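Local structure of phenylalanine ammonia-lyase (Rhodosporidium toruloides, 1Y2M) at the interface of chains A and B and the interface of chains A and C. The protein catalyses the non-oxidative deamination of L-phenylalanine and L-tyrosine to trans-cinnamic and p-coumaric acid, working as a homotetramer built as a dimer of dimers. Sequence-based numbering; all coordinates share one arbitrary frame. Chains: chain A/B/C, Phenylalanine ammonia-lyase.

Contact 1: the interface of chains A and B. Residues chain A 129-130, 133-134, 136; chain B 463-465, 682.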
loop_
_atom_site.group_PDB
_atom_site.type_symbol
_atom_site.label_atom_id
_atom_site.label_comp_id
_atom_site.label_asym_id
_atom_site.label_seq_id
_atom_site.Cartn_x
_atom_site.Cartn_y
_atom_site.Cartn_z
ATOM N N SER A 129 -21.643 38.964 9.761
ATOM C CA SER A 129 -22.297 38.016 8.846
ATOM C C SER A 129 -21.286 37.129 8.112
ATOM O O SER A 129 -21.521 35.927 7.910
ATOM C CB SER A 129 -23.190 38.760 7.826
ATOM O OG SER A 129 -24.421 39.115 8.436
ATOM N N LEU A 130 -20.197 37.734 7.645
ATOM C CA LEU A 130 -19.181 36.991 6.928
ATOM C C LEU A 130 -18.618 35.866 7.770
ATOM O O LEU A 130 -18.455 34.746 7.288
ATOM C CB LEU A 130 -18.047 37.903 6.524
ATOM C CG LEU A 130 -16.892 37.204 5.815
ATOM C CD1 LEU A 130 -17.349 36.392 4.605
ATOM C CD2 LEU A 130 -15.875 38.267 5.436
ATOM N N ALA A 133 -21.114 33.058 7.836
ATOM C CA ALA A 133 -21.024 32.311 6.570
ATOM C C ALA A 133 -19.858 31.352 6.549
ATOM O O ALA A 133 -19.971 30.257 6.004
ATOM C CB ALA A 133 -20.945 33.264 5.385
ATOM N N LEU A 134 -18.738 31.761 7.126
ATOM C CA LEU A 134 -17.570 30.904 7.131
ATOM C C LEU A 134 -17.884 29.669 7.991
ATOM O O LEU A 134 -17.654 28.540 7.534
ATOM C CB LEU A 134 -16.340 31.647 7.655
ATOM C CG LEU A 134 -15.812 32.753 6.728
ATOM C CD1 LEU A 134 -14.615 33.483 7.371
ATOM C CD2 LEU A 134 -15.420 32.188 5.364
ATOM N N GLU A 136 -20.897 28.446 8.910
ATOM C CA GLU A 136 -22.030 27.713 8.364
ATOM C C GLU A 136 -21.568 26.563 7.496
ATOM O O GLU A 136 -21.978 25.444 7.715
ATOM C CB GLU A 136 -22.863 28.624 7.463
ATOM C CG GLU A 136 -24.085 27.939 6.854
ATOM C CD GLU A 136 -24.853 28.820 5.853
ATOM O OE1 GLU A 136 -24.256 29.754 5.270
ATOM O OE2 GLU A 136 -26.074 28.564 5.657
ATOM N N LEU B 463 -22.119 35.813 0.402
ATOM C CA LEU B 463 -22.251 35.558 1.830
ATOM C C LEU B 463 -22.842 34.171 2.095
ATOM O O LEU B 463 -23.465 33.932 3.132
ATOM C CB LEU B 463 -23.077 36.670 2.490
ATOM C CG LEU B 463 -22.332 38.033 2.636
ATOM C CD1 LEU B 463 -23.249 39.109 3.108
ATOM C CD2 LEU B 463 -21.161 37.916 3.599
ATOM N N SER B 464 -22.667 33.254 1.136
ATOM C CA SER B 464 -23.206 31.899 1.292
ATOM C C SER B 464 -22.321 30.935 0.503
ATOM O O SER B 464 -22.225 31.044 -0.714
ATOM C CB SER B 464 -24.617 31.785 0.726
ATOM O OG SER B 464 -25.110 30.478 0.928
ATOM N N TYR B 465 -21.646 30.029 1.214
ATOM C CA TYR B 465 -20.716 29.062 0.609
ATOM C C TYR B 465 -21.236 27.659 0.850
ATOM O O TYR B 465 -20.464 26.702 0.870
ATOM C CB TYR B 465 -19.291 29.226 1.189
ATOM C CG TYR B 465 -18.951 30.672 1.372
ATOM C CD1 TYR B 465 -18.925 31.545 0.294
ATOM C CD2 TYR B 465 -18.767 31.185 2.650
ATOM C CE1 TYR B 465 -18.702 32.911 0.496
ATOM C CE2 TYR B 465 -18.526 32.517 2.851
ATOM C CZ TYR B 465 -18.504 33.377 1.767
ATOM O OH TYR B 465 -18.286 34.733 2.018
ATOM N N VAL B 682 -27.016 33.642 6.410
ATOM C CA VAL B 682 -26.915 35.104 6.328
ATOM C C VAL B 682 -28.209 35.667 5.787
ATOM O O VAL B 682 -28.772 36.629 6.358
ATOM C CB VAL B 682 -25.732 35.522 5.477
ATOM C CG1 VAL B 682 -25.756 37.047 5.241
ATOM C CG2 VAL B 682 -24.458 35.122 6.173
HETATM O O HOH W 1 -25.242 32.236 4.483
HETATM O O HOH W 2 -21.916 29.703 4.073
#

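Contact 2: the interface of chains A and B. Residues chain A 480, 515, 518-519, 522, 699; chain B 158, 206, 511.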
loop_
_atom_site.group_PDB
_atom_site.type_symbol
_atom_site.label_atom_id
_atom_site.label_comp_id
_atom_site.label_asym_id
_atom_site.label_seq_id
_atom_site.Cartn_x
_atom_site.Cartn_y
_atom_site.Cartn_z
ATOM N N GLU A 480 -1.633 -6.464 11.077
ATOM C CA GLU A 480 -2.449 -5.235 11.082
ATOM C C GLU A 480 -1.593 -3.986 11.046
ATOM O O GLU A 480 -1.867 -3.033 10.275
ATOM C CB GLU A 480 -3.350 -5.235 12.308
ATOM C CG GLU A 480 -4.282 -4.072 12.265
ATOM C CD GLU A 480 -5.454 -4.186 13.271
ATOM O OE1 GLU A 480 -5.735 -5.322 13.800
ATOM O OE2 GLU A 480 -6.137 -3.165 13.535
ATOM N N GLU A 515 -3.901 4.648 15.745
ATOM C CA GLU A 515 -4.361 3.226 15.718
ATOM C C GLU A 515 -3.142 2.282 15.770
ATOM O O GLU A 515 -3.114 1.302 16.520
ATOM C CB GLU A 515 -5.210 2.926 14.467
ATOM C CG GLU A 515 -5.761 1.501 14.505
ATOM C CD GLU A 515 -6.912 1.211 13.596
ATOM O OE1 GLU A 515 -7.365 2.106 12.833
ATOM O OE2 GLU A 515 -7.394 0.027 13.664
ATOM N N ASP A 518 -1.917 1.899 19.171
ATOM C CA ASP A 518 -2.807 1.031 19.939
ATOM C C ASP A 518 -2.485 -0.415 19.683
ATOM O O ASP A 518 -2.354 -1.202 20.612
ATOM C CB ASP A 518 -4.256 1.340 19.549
ATOM C CG ASP A 518 -5.274 0.719 20.487
ATOM O OD1 ASP A 518 -4.966 0.593 21.700
ATOM O OD2 ASP A 518 -6.392 0.367 20.024
ATOM N N VAL A 519 -2.360 -0.760 18.407
ATOM C CA VAL A 519 -2.042 -2.126 18.026
ATOM C C VAL A 519 -0.645 -2.540 18.496
ATOM O O VAL A 519 -0.459 -3.674 18.978
ATOM C CB VAL A 519 -2.205 -2.326 16.498
ATOM C CG1 VAL A 519 -1.828 -3.740 16.074
ATOM C CG2 VAL A 519 -3.648 -2.026 16.056
ATOM N N LEU A 522 -0.876 -3.438 22.099
ATOM C CA LEU A 522 -1.379 -4.800 22.277
ATOM C C LEU A 522 -0.203 -5.796 22.106
ATOM O O LEU A 522 -0.002 -6.726 22.902
ATOM C CB LEU A 522 -2.468 -5.111 21.275
ATOM C CG LEU A 522 -3.791 -4.378 21.440
ATOM C CD1 LEU A 522 -4.674 -4.623 20.230
ATOM C CD2 LEU A 522 -4.512 -4.792 22.615
ATOM N N TYR A 699 -1.661 -3.989 28.994
ATOM C CA TYR A 699 -2.082 -3.045 27.949
ATOM C C TYR A 699 -2.606 -1.763 28.531
ATOM O O TYR A 699 -2.244 -0.684 28.095
ATOM C CB TYR A 699 -3.142 -3.713 27.118
ATOM C CG TYR A 699 -3.908 -2.835 26.197
ATOM C CD1 TYR A 699 -3.387 -2.413 24.949
ATOM C CD2 TYR A 699 -5.159 -2.446 26.552
ATOM C CE1 TYR A 699 -4.168 -1.602 24.076
ATOM C CE2 TYR A 699 -5.928 -1.643 25.733
ATOM C CZ TYR A 699 -5.424 -1.228 24.496
ATOM O OH TYR A 699 -6.206 -0.454 23.649
ATOM N N ASN B 158 -12.469 -2.227 22.073
ATOM C CA ASN B 158 -11.651 -3.436 21.910
ATOM C C ASN B 158 -12.440 -4.757 21.857
ATOM O O ASN B 158 -11.840 -5.846 21.912
ATOM C CB ASN B 158 -10.593 -3.471 23.009
ATOM C CG ASN B 158 -9.471 -2.520 22.740
ATOM O OD1 ASN B 158 -9.141 -2.255 21.571
ATOM N ND2 ASN B 158 -8.839 -2.024 23.821
ATOM N N ARG B 206 -9.446 -8.102 18.339
ATOM C CA ARG B 206 -8.213 -8.497 17.742
ATOM C C ARG B 206 -7.601 -9.722 18.381
ATOM O O ARG B 206 -7.849 -10.078 19.558
ATOM C CB ARG B 206 -7.196 -7.344 17.805
ATOM C CG ARG B 206 -7.664 -6.030 17.173
ATOM C CD ARG B 206 -6.511 -5.033 17.092
ATOM N NE ARG B 206 -6.748 -3.795 16.339
ATOM C CZ ARG B 206 -7.125 -2.633 16.834
ATOM N NH1 ARG B 206 -7.383 -2.504 18.120
ATOM N NH2 ARG B 206 -7.219 -1.594 16.041
ATOM N N ARG B 511 -12.757 -6.352 8.964
ATOM C CA ARG B 511 -12.812 -5.143 9.753
ATOM C C ARG B 511 -12.499 -3.942 8.906
ATOM O O ARG B 511 -13.235 -2.926 9.007
ATOM C CB ARG B 511 -11.888 -5.200 10.959
ATOM C CG ARG B 511 -12.395 -6.109 12.084
ATOM C CD ARG B 511 -11.356 -6.371 13.150
ATOM N NE ARG B 511 -10.709 -5.074 13.461
ATOM C CZ ARG B 511 -9.408 -4.876 13.548
ATOM N NH1 ARG B 511 -8.561 -5.880 13.438
ATOM N NH2 ARG B 511 -8.967 -3.634 13.700
HETATM O O HOH W 3 -10.344 -0.985 13.918
HETATM O O HOH W 4 -8.638 0.406 21.329
HETATM O O HOH W 5 -7.682 0.812 17.686
#

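Contact 3: the interface of chains A and C. Residues chain A 180, 399-401, 408; chain C 314, 318-319.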
loop_
_atom_site.group_PDB
_atom_site.type_symbol
_atom_site.label_atom_id
_atom_site.label_comp_id
_atom_site.label_asym_id
_atom_site.label_seq_id
_atom_site.Cartn_x
_atom_site.Cartn_y
_atom_site.Cartn_z
ATOM N N HIS A 180 0.328 37.912 14.810
ATOM C CA HIS A 180 0.284 37.944 13.343
ATOM C C HIS A 180 -1.133 37.773 12.769
ATOM O O HIS A 180 -1.304 37.763 11.546
ATOM C CB HIS A 180 1.142 36.797 12.791
ATOM C CG HIS A 180 2.529 36.761 13.335
ATOM N ND1 HIS A 180 3.126 35.585 13.730
ATOM C CD2 HIS A 180 3.415 37.745 13.603
ATOM C CE1 HIS A 180 4.340 35.848 14.183
ATOM N NE2 HIS A 180 4.539 37.155 14.113
ATOM N N LEU A 399 -1.922 36.805 7.041
ATOM C CA LEU A 399 -1.134 37.144 8.227
ATOM C C LEU A 399 -0.711 38.594 8.151
ATOM O O LEU A 399 -0.446 39.127 7.069
ATOM C CB LEU A 399 0.067 36.200 8.349
ATOM C CG LEU A 399 -0.340 34.755 8.576
ATOM C CD1 LEU A 399 0.894 33.928 8.831
ATOM C CD2 LEU A 399 -1.319 34.593 9.702
ATOM N N ILE A 400 -0.637 39.214 9.325
ATOM C CA ILE A 400 -0.525 40.657 9.434
ATOM C C ILE A 400 0.863 41.035 9.945
ATOM O O ILE A 400 1.259 40.540 10.998
ATOM C CB ILE A 400 -1.580 41.155 10.452
ATOM C CG1 ILE A 400 -3.006 40.747 10.042
ATOM C CG2 ILE A 400 -1.477 42.621 10.652
ATOM C CD1 ILE A 400 -3.433 41.212 8.694
ATOM N N ASP A 401 1.594 41.873 9.189
ATOM C CA ASP A 401 2.878 42.371 9.633
ATOM C C ASP A 401 2.688 43.803 10.078
ATOM O O ASP A 401 2.657 44.713 9.275
ATOM C CB ASP A 401 3.950 42.317 8.550
ATOM C CG ASP A 401 5.312 42.851 9.053
ATOM O OD1 ASP A 401 5.434 43.262 10.251
ATOM O OD2 ASP A 401 6.264 42.827 8.270
ATOM N N HIS A 408 -0.040 39.665 4.362
ATOM C CA HIS A 408 0.579 38.696 3.457
ATOM C C HIS A 408 -0.344 37.485 3.286
ATOM O O HIS A 408 -0.980 37.022 4.227
ATOM C CB HIS A 408 1.915 38.214 3.989
ATOM C CG HIS A 408 2.946 39.288 4.117
ATOM N ND1 HIS A 408 3.851 39.576 3.112
ATOM C CD2 HIS A 408 3.256 40.106 5.152
ATOM C CE1 HIS A 408 4.653 40.550 3.520
ATOM N NE2 HIS A 408 4.321 40.886 4.756
ATOM N N PHE C 314 8.256 37.033 5.567
ATOM C CA PHE C 314 7.341 37.129 6.688
ATOM C C PHE C 314 6.527 35.834 6.833
ATOM O O PHE C 314 6.216 35.402 7.949
ATOM C CB PHE C 314 6.392 38.315 6.528
ATOM C CG PHE C 314 5.522 38.514 7.688
ATOM C CD1 PHE C 314 6.025 39.037 8.888
ATOM C CD2 PHE C 314 4.235 38.107 7.632
ATOM C CE1 PHE C 314 5.174 39.217 10.011
ATOM C CE2 PHE C 314 3.395 38.264 8.737
ATOM C CZ PHE C 314 3.841 38.771 9.901
ATOM N N VAL C 318 9.528 34.373 9.653
ATOM C CA VAL C 318 8.975 34.997 10.823
ATOM C C VAL C 318 7.878 34.129 11.418
ATOM O O VAL C 318 7.823 33.932 12.650
ATOM C CB VAL C 318 8.403 36.364 10.511
ATOM C CG1 VAL C 318 7.733 36.946 11.758
ATOM C CG2 VAL C 318 9.546 37.286 10.013
ATOM N N THR C 319 6.956 33.714 10.575
ATOM C CA THR C 319 5.701 33.153 11.073
ATOM C C THR C 319 5.665 31.631 11.275
ATOM O O THR C 319 4.926 31.151 12.156
ATOM C CB THR C 319 4.512 33.545 10.155
ATOM O OG1 THR C 319 4.825 33.250 8.777
ATOM C CG2 THR C 319 4.182 34.997 10.324
#

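Contact 1: the interface of chains A and B
A:Ala133 and B:Tyr465 meet at the apolar centre, where the methyl CB of A:Ala133 lies 3.6 Å from ring carbon CE2 of B:Tyr465. Helix 125-138 of chain A supplies the rest of that surface. A:Leu134 reaches the same ring carbon with CD2, and A:Leu130 brings CD1 to the phenol oxygen OH of B:Tyr465, so leucine branches from successive turns flank the alanine. In A:Leu130 CG stands anti to the backbone N (chi1 177°), which turns the isobutyl group toward that hydroxyl. B:Leu463 lays CD2 4.0 Å from CA of A:Leu130, packing on the helix backbone. The two methyls of B:Val682 divide over A:Ser129: CG1 faces CB of A:Ser129, whereas CG2 lies 3.5 Å from the backbone O of A:Ser129. Outward, two waters form the polar rim. Carboxylate oxygen OE1 of A:Glu136 binds both, at 2.6 Å from water 2 and 2.8 Å from water 1. Water 2 also meets A:Ala133 O and the backbone N of B:Tyr465, the latter nearly straight (171° at H); water 1 continues to B:Leu463 O and B:Val682 N. The patch thus joins two subunits of the tetramer through a small hydrophobic core edged by water bridges.

Contact 2: the interface of chains A and B
This is a salt-bridged, strongly polar patch of the two-fold A–B interface, and it helps hold two subunits of the homotetramer together by matching chain A carboxylates to chain B arginines. A:Glu480 and B:Arg511 pair end-on: NH1 gives a bond to OE1 (2.9 Å, 174° at H) and NH2 one to OE2. Both approach from above the carboxylate plane, which is turned 45° from the guanidinium. B:Arg206 instead comes side-on, with NE (2.9 Å) and NH2 (3.1 Å) both directed to OE2 of A:Glu480, on its syn side but tilted out of plane. OE2 therefore accepts three arginine N-H groups, a concentration of positive charge that would probably favour the ionised carboxylate. An extended side chain, CG anti to the backbone N (chi1 -174°), carries the A:Glu480 carboxylate within reach of both guanidinium groups. Replacing A:Glu480 with a glutamine would probably leave the two guanidinium groups without the shared negative charge and cost an acceptor for their N-H groups. B:Arg206 also forms a salt bridge to A:Glu515, whose hydrogen bond from NH2 is weak, while CG2 of A:Val519 lies over one face of the B:Arg206 guanidinium, toward its rim, 3.3 Å above the plane. Farther along, A:Asp518 and B:Asn158 share water 4. The phenol OH of A:Tyr699 accepts from B:Asn158 ND2 (3.1 Å) and donates to the syn lone pair of A:Asp518 OD1 at 2.5 Å.

Contact 3: the interface of chains A and C
C:Phe314 inserts its ring against chain A's strand 399-401, and contacts to ring faces and edges are prominent in this A–C patch. A:Asp401 sets CB over one face, toward the rim, 3.8 Å from the ring centroid, and its carboxylate lies parallel to the phenyl plane, 1° apart. On the opposite side C:Thr319 sets CG2 toward the rim, so the ring is held between A:Asp401 across the contact and its own chain's C:Thr319. A:His180 meets C:Phe314 edge-to-face, planes 84° apart, with CZ of the phenyl 3.9 Å from CD2 of the imidazole. Two CH-pi contacts involve histidine faces: C:Thr319 CG2 lies over A:His180, and C:Phe314 CB over A:His408, where CD2 of C:Phe314 also comes 3.3 Å from CD2 of A:His408. Aliphatic packing adds A:Leu399, whose CD1 meets C:Thr319 CG2 tip to tip at 3.8 Å while its CB touches the phenyl at CE2. A ring carbon also meets a backbone carbonyl: with CG anti to the backbone N (chi1 -175°), C:Phe314 is carried away from helix 314-318 until CZ lies 3.3 Å from O of A:Ile400. The patch helps join subunits A and C in the tetramer. Within chain C, the C:Thr319 hydroxyl OG1 donates to C:Phe314 O at 2.7 Å, in the carbonyl plane and on a lone pair.

Contact 1 and contact 2 belong to the same A–B interface, yet the centres of their C-alpha atoms are about 42 Å apart, so that pair is fastened at widely separated places. Contact 3 joins chain A to a different subunit and lies about 25 Å from contact 1 and 43 Å from contact 2, again between C-alpha centres. The residue sets do not overlap: chain A offers helix 125-138 to contact 1, helices 468-484, 506-560 and 691-703 to contact 2, and strands 399-401 and 406-408 plus the loop residue A:His180 to contact 3. One subunit thereby engages two neighbours through separate surfaces, consistent with a homotetramer.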